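Local coordinates for protein copper-containing nitrite reductase (Thermus scotoductus, PDB 6HBE) that probably reduces nitrite to nitric oxide with electrons from cytochrome c, as a trimeric, three-domain copper enzyme of the multicopper oxidase family, at residues C[150-164]-C[199-213]. Residues are numbered along the deposited sequence; the frame is centred on the assembly and turned at random.
Sequences RGPDLKLYIIQSEAY and YLRIYFLNVGPNLTS
D153 OD2 is gripped twice: across the contact Y199 N reaches its anti lone pair at 2.9 Å, nearly straight (166°), while R150 NH1 forms a salt bridge on the syn side. Beyond this, strands 154-163 and 199-208 run parallel, bonded in both directions: L156 O accepts Y203 N (2.8 Å), and Y203 O accepts I158 N. Q160, extended with CG anti to its backbone N (chi1 -175°), brings OE1 within 2.7 Å of S213 OG, from which it accepts a hydrogen bond. The E162 carboxylate holds the turn after strand 199-208, OE1 taking N210 N and OE2 taking L211 N, each at 2.9 Å. On the face bearing K155, the Y157 and Y203 rings form an offset stack, planes 19° apart. R201 grips Y203 OH, also bonded to E137, side-on with NE and NH2; its NH1 bonds Y199 OH and pairs with E145, and P152 CG covers one guanidinium face. A leucine in place of R201 would probably leave E145 without its salt-bridge mate and Y203 OH without the two-nitrogen grip. In the second cupredoxin-like domain, strands 177-180 and 248-254 flank the pair, strand 131-137 packs against the Y157-Y203 face, and F269 of a second subunit packs on P209.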
loop_
_atom_site.group_PDB
_atom_site.type_symbol
_atom_site.label_atom_id
_atom_site.label_comp_id
_atom_site.label_asym_id
_atom_site.label_seq_id
_atom_site.Cartn_x
_atom_site.Cartn_y
_atom_site.Cartn_z
ATOM N N ARG C 150 30.797 18.628 21.069
ATOM C CA ARG C 150 30.569 17.484 21.955
ATOM C C ARG C 150 29.583 16.515 21.332
ATOM O O ARG C 150 28.820 16.900 20.434
ATOM C CB ARG C 150 30.013 17.920 23.307
ATOM C CG ARG C 150 28.639 18.565 23.235
ATOM C CD ARG C 150 28.291 19.293 24.515
ATOM N NE ARG C 150 27.143 20.186 24.336
ATOM C CZ ARG C 150 25.862 19.822 24.381
ATOM N NH1 ARG C 150 25.498 18.551 24.572
ATOM N NH2 ARG C 150 24.933 20.751 24.215
ATOM N N GLY C 151 29.589 15.294 21.851
ATOM C CA GLY C 151 28.717 14.239 21.367
ATOM C C GLY C 151 27.327 14.325 21.954
ATOM O O GLY C 151 27.055 15.178 22.806
ATOM N N PRO C 152 26.418 13.454 21.487
ATOM C CA PRO C 152 25.028 13.533 21.922
ATOM C C PRO C 152 24.874 13.359 23.419
ATOM O O PRO C 152 25.626 12.592 24.012
ATOM C CB PRO C 152 24.360 12.347 21.212
ATOM C CG PRO C 152 25.215 12.061 20.023
ATOM C CD PRO C 152 26.623 12.471 20.404
ATOM N N ASP C 153 23.897 14.033 24.008
ATOM C CA ASP C 153 23.479 13.746 25.368
ATOM C C ASP C 153 22.769 12.397 25.499
ATOM O O ASP C 153 22.899 11.751 26.514
ATOM C CB ASP C 153 22.599 14.885 25.904
ATOM C CG ASP C 153 23.353 16.220 25.955
ATOM O OD1 ASP C 153 24.415 16.271 26.598
ATOM O OD2 ASP C 153 22.929 17.199 25.325
ATOM N N LEU C 154 22.018 11.968 24.476
ATOM C CA LEU C 154 21.459 10.613 24.430
ATOM C C LEU C 154 21.340 10.144 22.956
ATOM O O LEU C 154 20.903 10.911 22.090
ATOM C CB LEU C 154 20.090 10.584 25.108
ATOM C CG LEU C 154 19.364 9.252 25.299
ATOM C CD1 LEU C 154 20.114 8.221 26.154
ATOM C CD2 LEU C 154 18.010 9.533 25.908
ATOM N N LYS C 155 21.759 8.899 22.707
ATOM C CA LYS C 155 21.556 8.213 21.414
ATOM C C LYS C 155 20.365 7.274 21.531
ATOM O O LYS C 155 20.244 6.538 22.513
ATOM C CB LYS C 155 22.803 7.432 21.028
ATOM C CG LYS C 155 24.003 8.320 20.710
ATOM C CD LYS C 155 25.228 7.459 20.417
ATOM C CE LYS C 155 26.372 8.291 19.831
ATOM N NZ LYS C 155 27.545 7.431 19.527
ATOM N N LEU C 156 19.508 7.289 20.506
ATOM C CA LEU C 156 18.310 6.472 20.452
ATOM C C LEU C 156 18.399 5.677 19.135
ATOM O O LEU C 156 18.514 6.286 18.072
ATOM C CB LEU C 156 17.071 7.347 20.434
ATOM C CG LEU C 156 16.860 8.317 21.611
ATOM C CD1 LEU C 156 15.575 9.087 21.390
ATOM C CD2 LEU C 156 16.786 7.576 22.942
ATOM N N TYR C 157 18.369 4.352 19.238
ATOM C CA TYR C 157 18.411 3.437 18.082
ATOM C C TYR C 157 17.039 2.780 17.940
ATOM O O TYR C 157 16.557 2.099 18.882
ATOM C CB TYR C 157 19.515 2.404 18.260
ATOM C CG TYR C 157 20.943 2.950 18.416
ATOM C CD1 TYR C 157 21.465 3.236 19.684
ATOM C CD2 TYR C 157 21.794 3.064 17.342
ATOM C CE1 TYR C 157 22.772 3.666 19.864
ATOM C CE2 TYR C 157 23.108 3.480 17.506
ATOM C CZ TYR C 157 23.589 3.793 18.790
ATOM O OH TYR C 157 24.887 4.227 18.993
ATOM N N ILE C 158 16.395 2.995 16.782
ATOM C CA ILE C 158 14.995 2.583 16.577
ATOM C C ILE C 158 14.804 1.788 15.261
ATOM O O ILE C 158 15.149 2.289 14.195
ATOM C CB ILE C 158 14.073 3.840 16.477
ATOM C CG1 ILE C 158 14.179 4.742 17.726
ATOM C CG2 ILE C 158 12.611 3.427 16.263
ATOM C CD1 ILE C 158 13.437 4.202 18.925
ATOM N N ILE C 159 14.200 0.604 15.343
ATOM C CA ILE C 159 13.706 -0.125 14.159
ATOM C C ILE C 159 12.198 -0.074 14.153
ATOM O O ILE C 159 11.579 -0.293 15.202
ATOM C CB ILE C 159 14.183 -1.597 14.134
ATOM C CG1 ILE C 159 15.637 -1.647 13.639
ATOM C CG2 ILE C 159 13.292 -2.475 13.267
ATOM C CD1 ILE C 159 16.332 -2.996 13.793
ATOM N N GLN C 160 11.635 0.232 12.983
ATOM C CA GLN C 160 10.234 0.008 12.689
ATOM C C GLN C 160 10.047 -1.289 11.924
ATOM O O GLN C 160 10.728 -1.499 10.931
ATOM C CB GLN C 160 9.642 1.188 11.884
ATOM C CG GLN C 160 8.133 1.047 11.668
ATOM C CD GLN C 160 7.520 2.230 10.913
ATOM O OE1 GLN C 160 7.770 3.413 11.229
ATOM N NE2 GLN C 160 6.733 1.914 9.881
ATOM N N SER C 161 9.070 -2.109 12.316
ATOM C CA SER C 161 8.833 -3.396 11.642
ATOM C C SER C 161 7.374 -3.816 11.771
ATOM O O SER C 161 6.652 -3.338 12.655
ATOM C CB SER C 161 9.756 -4.500 12.204
ATOM O OG SER C 161 9.423 -4.852 13.545
ATOM N N GLU C 162 6.962 -4.724 10.880
ATOM C CA GLU C 162 5.582 -5.206 10.746
ATOM C C GLU C 162 5.457 -6.653 11.192
ATOM O O GLU C 162 6.425 -7.400 11.115
ATOM C CB GLU C 162 5.135 -5.112 9.256
ATOM C CG GLU C 162 5.189 -3.700 8.658
ATOM C CD GLU C 162 5.596 -3.639 7.188
ATOM O OE1 GLU C 162 5.413 -4.641 6.396
ATOM O OE2 GLU C 162 6.173 -2.556 6.815
ATOM N N ALA C 163 4.259 -7.045 11.650
ATOM C CA ALA C 163 3.933 -8.437 11.926
ATOM C C ALA C 163 2.712 -8.830 11.120
ATOM O O ALA C 163 1.817 -8.005 10.955
ATOM C CB ALA C 163 3.665 -8.657 13.410
ATOM N N TYR C 164 2.693 -10.086 10.629
ATOM C CA TYR C 164 1.620 -10.602 9.758
ATOM C C TYR C 164 0.889 -11.822 10.340
ATOM O O TYR C 164 1.537 -12.731 10.929
ATOM C CB TYR C 164 2.191 -10.919 8.364
ATOM C CG TYR C 164 2.540 -9.649 7.611
ATOM C CD1 TYR C 164 3.806 -9.056 7.764
ATOM C CD2 TYR C 164 1.602 -9.010 6.787
ATOM C CE1 TYR C 164 4.113 -7.858 7.139
ATOM C CE2 TYR C 164 1.900 -7.797 6.137
ATOM C CZ TYR C 164 3.159 -7.228 6.326
ATOM O OH TYR C 164 3.459 -6.025 5.722
ATOM N N TYR C 199 20.890 17.511 23.301
ATOM C CA TYR C 199 21.235 17.125 21.926
ATOM C C TYR C 199 20.986 15.613 21.756
ATOM O O TYR C 199 21.724 14.782 22.318
ATOM C CB TYR C 199 22.686 17.532 21.617
ATOM C CG TYR C 199 23.386 16.869 20.438
ATOM C CD1 TYR C 199 22.683 16.368 19.313
ATOM C CD2 TYR C 199 24.792 16.783 20.415
ATOM C CE1 TYR C 199 23.352 15.763 18.263
ATOM C CE2 TYR C 199 25.465 16.181 19.351
ATOM C CZ TYR C 199 24.748 15.695 18.269
ATOM O OH TYR C 199 25.440 15.107 17.230
ATOM N N LEU C 200 19.925 15.266 21.008
ATOM C CA LEU C 200 19.622 13.864 20.684
ATOM C C LEU C 200 20.153 13.471 19.310
ATOM O O LEU C 200 20.073 14.262 18.372
ATOM C CB LEU C 200 18.100 13.610 20.726
ATOM C CG LEU C 200 17.367 13.960 22.025
ATOM C CD1 LEU C 200 15.907 13.525 21.936
ATOM C CD2 LEU C 200 17.982 13.352 23.288
ATOM N N ARG C 201 20.674 12.245 19.187
ATOM C CA ARG C 201 20.963 11.657 17.858
ATOM C C ARG C 201 20.176 10.335 17.713
ATOM O O ARG C 201 20.305 9.439 18.543
ATOM C CB ARG C 201 22.468 11.484 17.600
ATOM C CG ARG C 201 22.831 11.209 16.122
ATOM C CD ARG C 201 24.216 11.749 15.772
ATOM N NE ARG C 201 25.289 10.882 16.256
ATOM C CZ ARG C 201 26.480 11.273 16.747
ATOM N NH1 ARG C 201 26.819 12.555 16.880
ATOM N NH2 ARG C 201 27.350 10.338 17.106
ATOM N N ILE C 202 19.344 10.248 16.661
ATOM C CA ILE C 202 18.408 9.131 16.450
ATOM C C ILE C 202 18.955 8.345 15.246
ATOM O O ILE C 202 19.303 8.935 14.218
ATOM C CB ILE C 202 16.964 9.631 16.182
ATOM C CG1 ILE C 202 16.454 10.471 17.372
ATOM C CG2 ILE C 202 16.001 8.461 15.924
ATOM C CD1 ILE C 202 15.242 11.323 17.052
ATOM N N TYR C 203 19.072 7.041 15.403
ATOM C CA TYR C 203 19.500 6.124 14.339
ATOM C C TYR C 203 18.237 5.321 13.997
ATOM O O TYR C 203 17.798 4.493 14.806
ATOM C CB TYR C 203 20.626 5.221 14.846
ATOM C CG TYR C 203 21.920 5.941 15.256
ATOM C CD1 TYR C 203 22.026 6.596 16.495
ATOM C CD2 TYR C 203 23.037 5.928 14.430
ATOM C CE1 TYR C 203 23.205 7.234 16.880
ATOM C CE2 TYR C 203 24.230 6.569 14.795
ATOM C CZ TYR C 203 24.300 7.233 16.023
ATOM O OH TYR C 203 25.462 7.866 16.423
ATOM N N PHE C 204 17.656 5.575 12.816
ATOM C CA PHE C 204 16.343 4.999 12.437
ATOM C C PHE C 204 16.466 4.091 11.221
ATOM O O PHE C 204 16.997 4.523 10.195
ATOM C CB PHE C 204 15.357 6.127 12.118
ATOM C CG PHE C 204 14.005 5.636 11.620
ATOM C CD1 PHE C 204 13.239 4.807 12.406
ATOM C CD2 PHE C 204 13.489 6.063 10.404
ATOM C CE1 PHE C 204 12.007 4.352 11.981
ATOM C CE2 PHE C 204 12.225 5.638 9.988
ATOM C CZ PHE C 204 11.506 4.755 10.773
ATOM N N LEU C 205 15.938 2.860 11.319
ATOM C CA LEU C 205 15.881 1.934 10.192
ATOM C C LEU C 205 14.461 1.422 10.072
ATOM O O LEU C 205 13.919 0.849 11.025
ATOM C CB LEU C 205 16.855 0.757 10.411
ATOM C CG LEU C 205 16.786 -0.456 9.459
ATOM C CD1 LEU C 205 17.148 -0.085 8.055
ATOM C CD2 LEU C 205 17.652 -1.613 9.913
ATOM N N ASN C 206 13.862 1.596 8.893
ATOM C CA ASN C 206 12.541 0.966 8.596
ATOM C C ASN C 206 12.845 -0.360 7.920
ATOM O O ASN C 206 13.277 -0.357 6.756
ATOM C CB ASN C 206 11.652 1.827 7.654
ATOM C CG ASN C 206 10.305 1.186 7.358
ATOM O OD1 ASN C 206 9.879 0.227 8.037
ATOM N ND2 ASN C 206 9.614 1.689 6.306
ATOM N N VAL C 207 12.599 -1.479 8.590
ATOM C CA VAL C 207 12.844 -2.781 7.939
ATOM C C VAL C 207 11.651 -3.209 7.050
ATOM O O VAL C 207 11.782 -4.099 6.229
ATOM C CB VAL C 207 13.196 -3.949 8.892
ATOM C CG1 VAL C 207 14.366 -3.628 9.800
ATOM C CG2 VAL C 207 12.003 -4.442 9.675
ATOM N N GLY C 208 10.508 -2.576 7.214
ATOM C CA GLY C 208 9.320 -2.983 6.475
ATOM C C GLY C 208 8.743 -4.293 7.056
ATOM O O GLY C 208 8.500 -4.358 8.266
ATOM N N PRO C 209 8.548 -5.344 6.243
ATOM C CA PRO C 209 9.096 -5.464 4.900
ATOM C C PRO C 209 8.285 -4.896 3.730
ATOM O O PRO C 209 8.819 -4.892 2.581
ATOM C CB PRO C 209 9.246 -7.002 4.725
ATOM C CG PRO C 209 9.153 -7.549 6.079
ATOM C CD PRO C 209 8.120 -6.673 6.722
ATOM N N ASN C 210 7.043 -4.444 3.959
ATOM C CA ASN C 210 6.194 -3.883 2.881
ATOM C C ASN C 210 5.914 -2.368 2.892
ATOM O O ASN C 210 5.762 -1.777 1.833
ATOM C CB ASN C 210 4.819 -4.578 2.905
ATOM C CG ASN C 210 4.843 -5.963 2.288
ATOM O OD1 ASN C 210 5.548 -6.210 1.307
ATOM N ND2 ASN C 210 4.055 -6.859 2.833
ATOM N N LEU C 211 5.826 -1.755 4.073
ATOM C CA LEU C 211 5.224 -0.399 4.196
ATOM C C LEU C 211 6.268 0.715 4.376
ATOM O O LEU C 211 7.359 0.483 4.925
ATOM C CB LEU C 211 4.202 -0.357 5.315
ATOM C CG LEU C 211 3.159 -1.457 5.217
ATOM C CD1 LEU C 211 2.305 -1.481 6.438
ATOM C CD2 LEU C 211 2.321 -1.374 3.920
ATOM N N THR C 212 5.922 1.899 3.883
ATOM C CA THR C 212 6.806 3.076 3.978
ATOM C C THR C 212 6.489 3.775 5.306
ATOM O O THR C 212 5.378 3.625 5.846
ATOM C CB THR C 212 6.550 3.965 2.734
ATOM O OG1 THR C 212 7.006 3.261 1.557
ATOM C CG2 THR C 212 7.222 5.357 2.814
ATOM N N SER C 213 7.458 4.531 5.819
ATOM C CA SER C 213 7.372 5.276 7.090
ATOM C C SER C 213 7.688 6.739 6.851
ATOM O O SER C 213 8.501 7.061 5.978
ATOM C CB SER C 213 8.357 4.698 8.109
ATOM O OG SER C 213 8.261 5.332 9.390
HETATM O O HOH W 1 4.759 3.689 8.654
HETATM O O HOH W 2 7.285 -0.765 8.755
#